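Local coordinates for protein aspartate semialdehyde dehydrogenase (Francisella tularensis subsp. tularensis, PDB 4WOJ) that probably catalyses the NADPH-dependent reductive dephosphorylation of L-aspartyl-4-phosphate to L-aspartate-semialdehyde, a step toward lysine, methionine and threonine, at residues G98-A104 with K133-G138; L8-G14 with M72-C78; L188-D192 with I204-S209; E180-Q184 with I215-T220. All blocks are in the same frame, centred on the assembly; numbering follows the deposited sequence.

Contact 1. Residues G98-A104 with K133-G138; sequences GFWIDAA and KKDFIG
Strands 99-102 and 135-138 run parallel, their axes 4.8 Å apart at closest approach and their N-to-C directions 8° apart. The bridges pair W100 with D135, I101 with F136 and D102 with I137, at CA-CA separations of 4.8 to 5.0 Å. W100 and D102 each bond in both directions: W100 N to K134 O (2.8 Å), F136 N to W100 O (2.9 Å), D102 N to F136 O (3.0 Å) and G138 N to D102 O (2.8 Å). This is one step of the parallel sheet of the Rossmann-type NAD-binding domain, and helix 118-130 belongs to the connection between the two strands. I101 and F136 share one face, where F99 CD2 meets F136 CE1 at 3.8 Å and the K134 side chain lays its CD over the F99 ring. On the other face W100 (t) places NE1 3.0 Å from its acceptor D102 OD2, which also bonds T84, while I137 CD1 abuts the indole edge, 4.3 Å from W100 CD1. D135 turns to R92 in a salt bridge. Past the strand end, D102 OD1 accepts from A104 N at 2.9 Å, an Asx turn, and G138 lies about 9 Å from the side chain of C141, predicted acyl-thioester cysteine.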
loop_
_atom_site.group_PDB
_atom_site.type_symbol
_atom_site.label_atom_id
_atom_site.label_comp_id
_atom_site.label_asym_id
_atom_site.label_seq_id
_atom_site.Cartn_x
_atom_site.Cartn_y
_atom_site.Cartn_z
ATOM N N GLY B 98 12.516 34.524 -20.727
ATOM C CA GLY B 98 11.310 34.467 -19.939
ATOM C C GLY B 98 11.260 33.308 -18.957
ATOM O O GLY B 98 12.137 32.436 -18.934
ATOM N N PHE B 99 10.210 33.307 -18.144
ATOM C CA PHE B 99 10.019 32.288 -17.116
ATOM C C PHE B 99 9.442 30.999 -17.655
ATOM O O PHE B 99 8.440 30.979 -18.363
ATOM C CB PHE B 99 9.111 32.793 -16.015
ATOM C CG PHE B 99 9.639 33.985 -15.291
ATOM C CD1 PHE B 99 9.344 35.265 -15.737
ATOM C CD2 PHE B 99 10.363 33.829 -14.139
ATOM C CE1 PHE B 99 9.795 36.379 -15.050
ATOM C CE2 PHE B 99 10.815 34.925 -13.446
ATOM C CZ PHE B 99 10.531 36.206 -13.895
ATOM N N TRP B 100 10.105 29.916 -17.300
ATOM C CA TRP B 100 9.698 28.583 -17.690
ATOM C C TRP B 100 9.243 27.890 -16.408
ATOM O O TRP B 100 10.047 27.620 -15.504
ATOM C CB TRP B 100 10.886 27.854 -18.310
ATOM C CG TRP B 100 10.648 26.452 -18.665
ATOM C CD1 TRP B 100 10.889 25.378 -17.891
ATOM C CD2 TRP B 100 10.161 25.951 -19.913
ATOM N NE1 TRP B 100 10.564 24.228 -18.565
ATOM C CE2 TRP B 100 10.128 24.553 -19.816
ATOM C CE3 TRP B 100 9.750 26.552 -21.112
ATOM C CZ2 TRP B 100 9.684 23.730 -20.869
ATOM C CZ3 TRP B 100 9.328 25.735 -22.166
ATOM C CH2 TRP B 100 9.285 24.347 -22.032
ATOM N N ILE B 101 7.941 27.648 -16.325
ATOM C CA ILE B 101 7.358 26.912 -15.212
ATOM C C ILE B 101 7.041 25.527 -15.771
ATOM O O ILE B 101 6.390 25.405 -16.793
ATOM C CB ILE B 101 6.097 27.613 -14.656
ATOM C CG1 ILE B 101 6.456 28.975 -14.067
ATOM C CG2 ILE B 101 5.455 26.789 -13.564
ATOM C CD1 ILE B 101 5.303 29.955 -14.048
ATOM N N ASP B 102 7.509 24.486 -15.101
ATOM C CA ASP B 102 7.405 23.135 -15.649
ATOM C C ASP B 102 7.029 22.089 -14.622
ATOM O O ASP B 102 7.563 22.105 -13.491
ATOM C CB ASP B 102 8.768 22.753 -16.211
ATOM C CG ASP B 102 8.697 21.597 -17.218
ATOM O OD1 ASP B 102 7.655 20.867 -17.273
ATOM O OD2 ASP B 102 9.718 21.430 -17.939
ATOM N N ALA B 103 6.184 21.149 -15.042
ATOM C CA ALA B 103 5.837 19.952 -14.224
ATOM C C ALA B 103 6.841 18.800 -14.332
ATOM O O ALA B 103 7.111 18.091 -13.340
ATOM C CB ALA B 103 4.454 19.425 -14.563
ATOM N N ALA B 104 7.401 18.629 -15.518
ATOM C CA ALA B 104 8.304 17.523 -15.774
ATOM C C ALA B 104 9.544 17.649 -14.894
ATOM O O ALA B 104 9.823 18.702 -14.343
ATOM C CB ALA B 104 8.684 17.481 -17.244
ATOM N N LYS B 133 16.669 34.607 -11.848
ATOM C CA LYS B 133 16.437 33.197 -12.184
ATOM C C LYS B 133 15.097 33.036 -12.859
ATOM O O LYS B 133 14.143 33.741 -12.562
ATOM C CB LYS B 133 16.529 32.315 -10.955
ATOM C CG LYS B 133 17.941 31.870 -10.650
ATOM C CD LYS B 133 18.069 31.649 -9.173
ATOM C CE LYS B 133 19.242 30.754 -8.857
ATOM N NZ LYS B 133 19.231 30.369 -7.422
ATOM N N LYS B 134 15.050 32.123 -13.826
ATOM C CA LYS B 134 13.895 32.004 -14.708
ATOM C C LYS B 134 13.242 30.618 -14.775
ATOM O O LYS B 134 12.225 30.441 -15.492
ATOM C CB LYS B 134 14.282 32.434 -16.138
ATOM C CG LYS B 134 15.070 33.723 -16.234
ATOM C CD LYS B 134 14.196 34.949 -16.048
ATOM C CE LYS B 134 14.982 36.116 -15.473
ATOM N NZ LYS B 134 14.110 37.119 -14.815
ATOM N N ASP B 135 13.817 29.627 -14.097
ATOM C CA ASP B 135 13.312 28.241 -14.197
ATOM C C ASP B 135 12.743 27.710 -12.887
ATOM O O ASP B 135 13.450 27.537 -11.892
ATOM C CB ASP B 135 14.407 27.288 -14.685
ATOM C CG ASP B 135 14.721 27.461 -16.169
ATOM O OD1 ASP B 135 13.780 27.782 -16.956
ATOM O OD2 ASP B 135 15.899 27.248 -16.562
ATOM N N PHE B 136 11.448 27.422 -12.922
ATOM C CA PHE B 136 10.689 27.055 -11.736
ATOM C C PHE B 136 9.923 25.780 -11.987
ATOM O O PHE B 136 8.988 25.739 -12.794
ATOM C CB PHE B 136 9.773 28.201 -11.334
ATOM C CG PHE B 136 10.524 29.448 -10.929
ATOM C CD1 PHE B 136 11.001 30.312 -11.892
ATOM C CD2 PHE B 136 10.794 29.718 -9.616
ATOM C CE1 PHE B 136 11.720 31.430 -11.552
ATOM C CE2 PHE B 136 11.511 30.845 -9.254
ATOM C CZ PHE B 136 11.983 31.703 -10.228
ATOM N N ILE B 137 10.338 24.730 -11.286
ATOM C CA ILE B 137 9.922 23.369 -11.580
ATOM C C ILE B 137 9.176 22.739 -10.401
ATOM O O ILE B 137 9.590 22.874 -9.247
ATOM C CB ILE B 137 11.113 22.477 -11.896
ATOM C CG1 ILE B 137 12.187 23.232 -12.683
ATOM C CG2 ILE B 137 10.648 21.280 -12.677
ATOM C CD1 ILE B 137 11.732 23.796 -14.022
ATOM N N GLY B 138 8.055 22.086 -10.705
ATOM C CA GLY B 138 7.257 21.392 -9.695
ATOM C C GLY B 138 7.993 20.134 -9.304
ATOM O O GLY B 138 8.656 19.509 -10.155
#

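Contact 2. Residues L8-G14 with M72-C78; sequences LKVGFIG and MDILLSC
I13, K9 and L76 lose the most surface where strand 8-13 pairs with strand 74-77. The strands are parallel, 4.7 Å apart at the closest point of their axes and crossing at -19°, with V10 opposite I74, G11 opposite L75, F12 opposite L76 and I13 opposite S77. I13 bonds at both ends, its N to L76 O (2.9 Å) and its O from C78 N (2.8 Å), and its CD1 packs 4.1 Å from L75 CB. L76 N in turn donates to G11 O (2.9 Å), and L76 CB lies 4.1 Å from F12 CD1, on the face that carries V10 and I74 and is covered by helices 18-30 and 354-369. Strand 8-13 is the first strand of the Rossmann-type sheet, the usual start of a dinucleotide-binding fold, and here it lies between strands 36-42 and 74-77. G11 N donates to I74 O (2.8 Å); a CB on G11 would clash with L75 CD2 and M72 CG. G14, just past the strand, has a positive phi (phi/psi 99/0°), a conformation that calls for glycine. At the other end K9 is held by D73: K9 N donates to D73 OD2 (2.8 Å), and K9 O accepts from both D73 N (2.7 Å) and I74 N (3.2 Å). M72 (chi1 m, chi2 m) curls beside them, bringing SD to 3.4 Å from G11 N.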
loop_
_atom_site.group_PDB
_atom_site.type_symbol
_atom_site.label_atom_id
_atom_site.label_comp_id
_atom_site.label_asym_id
_atom_site.label_seq_id
_atom_site.Cartn_x
_atom_site.Cartn_y
_atom_site.Cartn_z
ATOM N N LEU B 8 1.113 40.569 -18.862
ATOM C CA LEU B 8 1.956 39.422 -19.182
ATOM C C LEU B 8 1.386 38.436 -20.189
ATOM O O LEU B 8 0.234 38.008 -20.090
ATOM C CB LEU B 8 2.390 38.710 -17.916
ATOM C CG LEU B 8 3.409 39.553 -17.157
ATOM C CD1 LEU B 8 3.823 38.853 -15.878
ATOM C CD2 LEU B 8 4.619 39.859 -18.025
ATOM N N LYS B 9 2.194 38.110 -21.186
ATOM C CA LYS B 9 1.777 37.140 -22.167
ATOM C C LYS B 9 2.194 35.768 -21.684
ATOM O O LYS B 9 3.379 35.476 -21.622
ATOM C CB LYS B 9 2.406 37.432 -23.515
ATOM C CG LYS B 9 2.134 38.833 -24.001
ATOM C CD LYS B 9 2.621 38.983 -25.424
ATOM C CE LYS B 9 1.508 38.600 -26.389
ATOM N NZ LYS B 9 1.980 38.658 -27.803
ATOM N N VAL B 10 1.207 34.930 -21.375
ATOM C CA VAL B 10 1.461 33.614 -20.807
ATOM C C VAL B 10 0.966 32.532 -21.728
ATOM O O VAL B 10 -0.202 32.519 -22.108
ATOM C CB VAL B 10 0.756 33.418 -19.458
ATOM C CG1 VAL B 10 1.336 32.208 -18.742
ATOM C CG2 VAL B 10 0.900 34.653 -18.594
ATOM N N GLY B 11 1.864 31.602 -22.042
ATOM C CA GLY B 11 1.568 30.499 -22.952
ATOM C C GLY B 11 1.425 29.215 -22.167
ATOM O O GLY B 11 2.131 28.995 -21.190
ATOM N N PHE B 12 0.488 28.379 -22.589
ATOM C CA PHE B 12 0.201 27.128 -21.902
ATOM C C PHE B 12 0.433 25.920 -22.812
ATOM O O PHE B 12 -0.215 25.778 -23.851
ATOM C CB PHE B 12 -1.241 27.139 -21.370
ATOM C CG PHE B 12 -1.469 28.188 -20.331
ATOM C CD1 PHE B 12 -1.155 27.939 -18.988
ATOM C CD2 PHE B 12 -1.908 29.450 -20.694
ATOM C CE1 PHE B 12 -1.321 28.933 -18.024
ATOM C CE2 PHE B 12 -2.093 30.444 -19.739
ATOM C CZ PHE B 12 -1.787 30.192 -18.403
ATOM N N ILE B 13 1.379 25.067 -22.409
ATOM C CA ILE B 13 1.577 23.753 -23.038
ATOM C C ILE B 13 1.188 22.642 -22.051
ATOM O O ILE B 13 1.413 22.768 -20.873
ATOM C CB ILE B 13 3.026 23.559 -23.511
ATOM C CG1 ILE B 13 3.584 24.860 -24.100
ATOM C CG2 ILE B 13 3.081 22.468 -24.570
ATOM C CD1 ILE B 13 4.367 25.713 -23.136
ATOM N N GLY B 14 0.584 21.565 -22.530
ATOM C CA GLY B 14 0.206 20.436 -21.659
ATOM C C GLY B 14 -1.248 20.411 -21.207
ATOM O O GLY B 14 -1.667 19.483 -20.503
ATOM N N MET B 72 5.985 34.849 -25.744
ATOM C CA MET B 72 5.400 34.725 -24.397
ATOM C C MET B 72 6.421 35.183 -23.341
ATOM O O MET B 72 7.602 34.912 -23.444
ATOM C CB MET B 72 4.960 33.297 -24.090
ATOM C CG MET B 72 3.930 32.697 -25.041
ATOM S SD MET B 72 2.282 33.441 -24.926
ATOM C CE MET B 72 2.402 34.540 -26.339
ATOM N N ASP B 73 5.933 35.931 -22.360
ATOM C CA ASP B 73 6.704 36.341 -21.209
ATOM C C ASP B 73 6.978 35.166 -20.247
ATOM O O ASP B 73 7.992 35.142 -19.513
ATOM C CB ASP B 73 5.951 37.429 -20.474
ATOM C CG ASP B 73 5.889 38.705 -21.268
ATOM O OD1 ASP B 73 6.957 39.350 -21.383
ATOM O OD2 ASP B 73 4.793 39.043 -21.814
ATOM N N ILE B 74 6.042 34.222 -20.272
ATOM C CA ILE B 74 6.013 33.091 -19.381
ATOM C C ILE B 74 5.376 31.923 -20.112
ATOM O O ILE B 74 4.315 32.058 -20.721
ATOM C CB ILE B 74 5.164 33.376 -18.118
ATOM C CG1 ILE B 74 5.716 34.574 -17.335
ATOM C CG2 ILE B 74 5.114 32.138 -17.211
ATOM C CD1 ILE B 74 4.960 34.861 -16.044
ATOM N N LEU B 75 6.009 30.760 -20.011
ATOM C CA LEU B 75 5.447 29.529 -20.552
ATOM C C LEU B 75 5.269 28.532 -19.423
ATOM O O LEU B 75 6.090 28.458 -18.511
ATOM C CB LEU B 75 6.365 28.943 -21.615
ATOM C CG LEU B 75 6.589 29.840 -22.843
ATOM C CD1 LEU B 75 7.742 29.297 -23.654
ATOM C CD2 LEU B 75 5.315 29.926 -23.688
ATOM N N LEU B 76 4.175 27.780 -19.482
ATOM C CA LEU B 76 3.847 26.830 -18.438
ATOM C C LEU B 76 3.512 25.461 -19.041
ATOM O O LEU B 76 2.464 25.284 -19.699
ATOM C CB LEU B 76 2.684 27.362 -17.609
ATOM C CG LEU B 76 2.535 26.730 -16.230
ATOM C CD1 LEU B 76 1.747 27.683 -15.345
ATOM C CD2 LEU B 76 1.863 25.366 -16.319
ATOM N N SER B 77 4.395 24.491 -18.793
ATOM C CA SER B 77 4.288 23.178 -19.457
ATOM C C SER B 77 3.863 22.073 -18.501
ATOM O O SER B 77 4.461 21.896 -17.461
ATOM C CB SER B 77 5.612 22.786 -20.123
ATOM O OG SER B 77 5.457 21.557 -20.816
ATOM N N CYS B 78 2.810 21.362 -18.880
ATOM C CA CYS B 78 2.463 20.086 -18.299
ATOM C C CYS B 78 2.705 18.998 -19.347
ATOM O O CYS B 78 2.145 17.899 -19.268
ATOM C CB CYS B 78 0.991 20.068 -17.897
ATOM S SG CYS B 78 0.540 21.367 -16.749
#

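Contact 3. Residues L188-D192 with I204-S209; sequences LSKID and ILRELS
No hydrogen bond crosses between these two helix ends, although the backbones come close, with the CA atoms of L188 and L205 6.1 Å apart. Residues 188-191 are the last turn of helix 175-191, D192 being the first to leave helical angles, and 204-209 lie in the last part of helix 198-209. The two helices form a helical hairpin within the dimerisation domain. L205 (m, t) extends CD2 to 3.4 Å from L188 O and 3.8 Å from D192 CB. L188 (m, t) reaches the other way, its CD2 4.0 Å from CD2 of L208 (t, p). At the outer edge I191 (t, t) places CD1 4.0 Å from I204 CG2. The second subunit adjoins the hairpin: its L182 packs on L205 and D192, its Q321 bonds S209 OG, and the two copies of S189 meet through their hydroxyls. D192 forms a salt bridge with R201 of its own chain. With no polar bond between the two segments, their cohesion comes from aliphatic packing.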
loop_
_atom_site.group_PDB
_atom_site.type_symbol
_atom_site.label_atom_id
_atom_site.label_comp_id
_atom_site.label_asym_id
_atom_site.label_seq_id
_atom_site.Cartn_x
_atom_site.Cartn_y
_atom_site.Cartn_z
ATOM N N LEU B 188 -11.976 -8.163 -16.356
ATOM C CA LEU B 188 -11.966 -9.131 -15.275
ATOM C C LEU B 188 -13.310 -9.232 -14.607
ATOM O O LEU B 188 -13.705 -10.310 -14.175
ATOM C CB LEU B 188 -10.960 -8.756 -14.198
ATOM C CG LEU B 188 -9.544 -8.574 -14.648
ATOM C CD1 LEU B 188 -8.728 -8.088 -13.467
ATOM C CD2 LEU B 188 -9.014 -9.882 -15.152
ATOM N N SER B 189 -14.005 -8.111 -14.479
ATOM C CA SER B 189 -15.344 -8.126 -13.873
ATOM C C SER B 189 -16.341 -8.893 -14.719
ATOM O O SER B 189 -17.266 -9.502 -14.183
ATOM C CB SER B 189 -15.898 -6.713 -13.645
ATOM O OG SER B 189 -15.004 -5.907 -12.898
ATOM N N LYS B 190 -16.175 -8.842 -16.036
ATOM C CA LYS B 190 -17.106 -9.546 -16.934
ATOM C C LYS B 190 -16.949 -11.037 -16.785
ATOM O O LYS B 190 -17.931 -11.735 -16.529
ATOM C CB LYS B 190 -16.920 -9.148 -18.397
ATOM C CG LYS B 190 -17.725 -7.913 -18.738
ATOM C CD LYS B 190 -17.243 -7.240 -20.006
ATOM C CE LYS B 190 -18.070 -5.986 -20.265
ATOM N NZ LYS B 190 -17.266 -4.940 -20.948
ATOM N N ILE B 191 -15.716 -11.521 -16.901
ATOM C CA ILE B 191 -15.486 -12.951 -16.753
ATOM C C ILE B 191 -15.894 -13.484 -15.375
ATOM O O ILE B 191 -16.246 -14.637 -15.260
ATOM C CB ILE B 191 -14.066 -13.394 -17.111
ATOM C CG1 ILE B 191 -14.046 -14.925 -17.094
ATOM C CG2 ILE B 191 -13.056 -12.854 -16.103
ATOM C CD1 ILE B 191 -12.858 -15.612 -17.749
ATOM N N ASP B 192 -15.866 -12.660 -14.340
ATOM C CA ASP B 192 -16.119 -13.158 -12.971
ATOM C C ASP B 192 -17.594 -13.546 -12.766
ATOM O O ASP B 192 -18.500 -12.754 -13.020
ATOM C CB ASP B 192 -15.700 -12.122 -11.921
ATOM C CG ASP B 192 -16.039 -12.545 -10.502
ATOM O OD1 ASP B 192 -15.509 -13.577 -10.031
ATOM O OD2 ASP B 192 -16.828 -11.827 -9.842
ATOM N N ILE B 204 -9.476 -17.840 -11.293
ATOM C CA ILE B 204 -9.853 -17.478 -12.662
ATOM C C ILE B 204 -9.411 -16.079 -13.012
ATOM O O ILE B 204 -8.866 -15.855 -14.088
ATOM C CB ILE B 204 -11.376 -17.632 -12.896
ATOM C CG1 ILE B 204 -11.744 -19.118 -13.119
ATOM C CG2 ILE B 204 -11.834 -16.844 -14.111
ATOM C CD1 ILE B 204 -13.164 -19.471 -12.692
ATOM N N LEU B 205 -9.650 -15.134 -12.108
ATOM C CA LEU B 205 -9.206 -13.741 -12.321
ATOM C C LEU B 205 -7.707 -13.704 -12.400
ATOM O O LEU B 205 -7.123 -13.097 -13.308
ATOM C CB LEU B 205 -9.629 -12.825 -11.175
ATOM C CG LEU B 205 -11.100 -12.718 -10.829
ATOM C CD1 LEU B 205 -11.309 -11.721 -9.710
ATOM C CD2 LEU B 205 -11.894 -12.309 -12.047
ATOM N N ARG B 206 -7.087 -14.374 -11.428
ATOM C CA ARG B 206 -5.640 -14.391 -11.344
ATOM C C ARG B 206 -5.006 -14.878 -12.647
ATOM O O ARG B 206 -4.136 -14.204 -13.196
ATOM C CB ARG B 206 -5.153 -15.225 -10.171
ATOM C CG ARG B 206 -3.647 -15.110 -9.997
ATOM C CD ARG B 206 -3.194 -15.675 -8.673
ATOM N NE ARG B 206 -2.907 -17.104 -8.796
ATOM C CZ ARG B 206 -3.564 -18.079 -8.179
ATOM N NH1 ARG B 206 -4.550 -17.827 -7.352
ATOM N NH2 ARG B 206 -3.203 -19.335 -8.379
ATOM N N GLU B 207 -5.458 -16.019 -13.157
ATOM C CA GLU B 207 -4.898 -16.549 -14.407
ATOM C C GLU B 207 -5.220 -15.643 -15.596
ATOM O O GLU B 207 -4.355 -15.419 -16.445
ATOM C CB GLU B 207 -5.365 -17.985 -14.681
ATOM C CG GLU B 207 -4.817 -19.015 -13.696
ATOM C CD GLU B 207 -3.284 -18.972 -13.579
ATOM O OE1 GLU B 207 -2.586 -18.951 -14.631
ATOM O OE2 GLU B 207 -2.766 -18.950 -12.432
ATOM N N LEU B 208 -6.434 -15.112 -15.650
ATOM C CA LEU B 208 -6.805 -14.192 -16.750
ATOM C C LEU B 208 -5.917 -12.931 -16.722
ATOM O O LEU B 208 -5.446 -12.458 -17.778
ATOM C CB LEU B 208 -8.284 -13.814 -16.691
ATOM C CG LEU B 208 -8.855 -13.057 -17.924
ATOM C CD1 LEU B 208 -8.720 -13.859 -19.216
ATOM C CD2 LEU B 208 -10.326 -12.690 -17.739
ATOM N N SER B 209 -5.669 -12.407 -15.517
ATOM C CA SER B 209 -4.907 -11.157 -15.382
ATOM C C SER B 209 -3.538 -11.257 -16.057
ATOM O O SER B 209 -3.008 -10.259 -16.579
ATOM C CB SER B 209 -4.747 -10.758 -13.906
ATOM O OG SER B 209 -3.708 -11.468 -13.274
#

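Contact 4. Residues E180-Q184 with I215-T220; sequences ELLQQ and IPQQKT
Helix 175-191 of the dimerisation domain is met along one side by the irregular segment 215-220, a loop returning after helix 198-209, and polar side chains of the helix bind the loop's backbone. E180 (t, t) has the most surface buried, its carboxylate reaching into the turn at residues 216-220: OE2 accepts from K219 N at 2.8 Å and OE1 from T220 N at 3.0 Å, so one side chain satisfies two successive amides. Its aliphatic part lies beside the proline, with E180 CG 4.3 Å from P216 CB. One turn after E180, Q183 (chi1 t) brings CG to 3.9 Å from P216 CG. L182 and Q183 pack on R201 and R194 of the second subunit, respectively. Next comes Q184 (m, t), where the backbones approach most closely, Q184 CA lying 5.8 Å from I215 CA. The side chain rests Q184 CG 3.7 Å from I215 CG2. Its amide is used at both ends: OE1 accepts from L224 N, and NE2 donates to P216 O and to T220 OG1, each at 3.0 Å. T220 OG1 is bonded to Q222 O as well. The loop is further braced from within, Q217 NE2 donating to I215 O at 2.8 Å.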
loop_
_atom_site.group_PDB
_atom_site.type_symbol
_atom_site.label_atom_id
_atom_site.label_comp_id
_atom_site.label_asym_id
_atom_site.label_seq_id
_atom_site.Cartn_x
_atom_site.Cartn_y
_atom_site.Cartn_z
ATOM N N GLU B 180 -6.254 2.170 -19.042
ATOM C CA GLU B 180 -5.871 0.748 -18.971
ATOM C C GLU B 180 -6.387 0.105 -17.667
ATOM O O GLU B 180 -7.058 -0.923 -17.696
ATOM C CB GLU B 180 -4.347 0.550 -19.142
ATOM C CG GLU B 180 -4.029 -0.786 -19.791
ATOM C CD GLU B 180 -2.548 -1.106 -19.884
ATOM O OE1 GLU B 180 -1.932 -1.320 -18.824
ATOM O OE2 GLU B 180 -1.989 -1.175 -21.012
ATOM N N LEU B 181 -6.100 0.736 -16.527
ATOM C CA LEU B 181 -6.473 0.171 -15.234
ATOM C C LEU B 181 -7.970 -0.047 -15.199
ATOM O O LEU B 181 -8.450 -1.120 -14.752
ATOM C CB LEU B 181 -6.011 1.052 -14.053
ATOM C CG LEU B 181 -6.695 0.750 -12.697
ATOM C CD1 LEU B 181 -6.480 -0.653 -12.196
ATOM C CD2 LEU B 181 -6.248 1.724 -11.633
ATOM N N LEU B 182 -8.714 0.979 -15.612
ATOM C CA LEU B 182 -10.198 0.878 -15.627
ATOM C C LEU B 182 -10.619 -0.272 -16.501
ATOM O O LEU B 182 -11.498 -1.021 -16.162
ATOM C CB LEU B 182 -10.867 2.156 -16.100
ATOM C CG LEU B 182 -10.714 3.377 -15.188
ATOM C CD1 LEU B 182 -11.171 4.632 -15.907
ATOM C CD2 LEU B 182 -11.460 3.175 -13.880
ATOM N N GLN B 183 -9.931 -0.444 -17.607
ATOM C CA GLN B 183 -10.299 -1.486 -18.552
ATOM C C GLN B 183 -9.946 -2.902 -18.077
ATOM O O GLN B 183 -10.759 -3.828 -18.163
ATOM C CB GLN B 183 -9.662 -1.171 -19.889
ATOM C CG GLN B 183 -9.570 -2.346 -20.813
ATOM C CD GLN B 183 -9.687 -1.880 -22.220
ATOM O OE1 GLN B 183 -8.835 -1.136 -22.697
ATOM N NE2 GLN B 183 -10.783 -2.275 -22.891
ATOM N N GLN B 184 -8.731 -3.086 -17.592
ATOM C CA GLN B 184 -8.376 -4.361 -16.948
ATOM C C GLN B 184 -9.497 -4.775 -16.006
ATOM O O GLN B 184 -10.008 -5.867 -16.082
ATOM C CB GLN B 184 -7.078 -4.244 -16.161
ATOM C CG GLN B 184 -5.851 -4.038 -17.019
ATOM C CD GLN B 184 -4.659 -3.536 -16.210
ATOM O OE1 GLN B 184 -4.743 -3.428 -14.975
ATOM N NE2 GLN B 184 -3.534 -3.204 -16.907
ATOM N N ILE B 215 -6.055 -9.353 -21.531
ATOM C CA ILE B 215 -6.072 -8.240 -20.617
ATOM C C ILE B 215 -4.929 -7.319 -20.925
ATOM O O ILE B 215 -3.779 -7.664 -20.644
ATOM C CB ILE B 215 -5.840 -8.740 -19.180
ATOM C CG1 ILE B 215 -6.980 -9.679 -18.743
ATOM C CG2 ILE B 215 -5.694 -7.560 -18.227
ATOM C CD1 ILE B 215 -8.371 -9.131 -18.982
ATOM N N PRO B 216 -5.228 -6.130 -21.454
ATOM C CA PRO B 216 -4.176 -5.228 -21.863
ATOM C C PRO B 216 -3.351 -4.730 -20.692
ATOM O O PRO B 216 -3.902 -4.247 -19.717
ATOM C CB PRO B 216 -4.944 -4.062 -22.469
ATOM C CG PRO B 216 -6.191 -4.032 -21.690
ATOM C CD PRO B 216 -6.537 -5.466 -21.453
ATOM N N GLN B 217 -2.039 -4.847 -20.806
ATOM C CA GLN B 217 -1.155 -4.535 -19.706
ATOM C C GLN B 217 0.172 -3.932 -20.136
ATOM O O GLN B 217 1.123 -3.932 -19.376
ATOM C CB GLN B 217 -0.889 -5.792 -18.896
ATOM C CG GLN B 217 -0.650 -7.043 -19.710
ATOM C CD GLN B 217 -0.804 -8.297 -18.870
ATOM O OE1 GLN B 217 0.161 -8.730 -18.234
ATOM N NE2 GLN B 217 -2.018 -8.880 -18.857
ATOM N N GLN B 218 0.247 -3.414 -21.343
ATOM C CA GLN B 218 1.505 -2.849 -21.813
ATOM C C GLN B 218 1.834 -1.560 -21.075
ATOM O O GLN B 218 3.002 -1.305 -20.740
ATOM C CB GLN B 218 1.493 -2.564 -23.317
ATOM C CG GLN B 218 1.244 -3.754 -24.246
ATOM C CD GLN B 218 1.674 -5.107 -23.683
ATOM O OE1 GLN B 218 0.839 -5.999 -23.421
ATOM N NE2 GLN B 218 2.973 -5.269 -23.493
ATOM N N LYS B 219 0.804 -0.759 -20.821
ATOM C CA LYS B 219 0.978 0.531 -20.155
ATOM C C LYS B 219 1.394 0.379 -18.697
ATOM O O LYS B 219 2.185 1.155 -18.212
ATOM C CB LYS B 219 -0.309 1.355 -20.217
ATOM C CG LYS B 219 -0.861 1.573 -21.615
ATOM C CD LYS B 219 -0.019 2.559 -22.415
ATOM C CE LYS B 219 -0.352 2.512 -23.896
ATOM N NZ LYS B 219 -1.826 2.409 -24.146
ATOM N N THR B 220 0.809 -0.587 -17.996
ATOM C CA THR B 220 1.157 -0.879 -16.608
ATOM C C THR B 220 2.125 -2.020 -16.547
ATOM O O THR B 220 2.512 -2.432 -15.443
ATOM C CB THR B 220 -0.063 -1.264 -15.737
ATOM O OG1 THR B 220 -0.719 -2.392 -16.297
ATOM C CG2 THR B 220 -1.030 -0.152 -15.647
#

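From the N terminus, contact 2 closes first, returning the chain to strand 8-13 after 57 intervening residues; contact 1 follows in series. The two share a sheet, since strand 74-77 lies next to strand 99-102 and bonds to it through F99 O and I101 O, so strands 8-13, 74-77, 99-102 and 135-138 form a continuous run of the NAD-binding domain. Contacts 3 and 4 come later, in the dimerisation domain, with centres 33 to 45 Å from those of contacts 1 and 2. Contact 3 is nested inside the loop closed by contact 4; both use helix 175-191, they touch through S209 O and Q217 NE2, and both reach the second subunit.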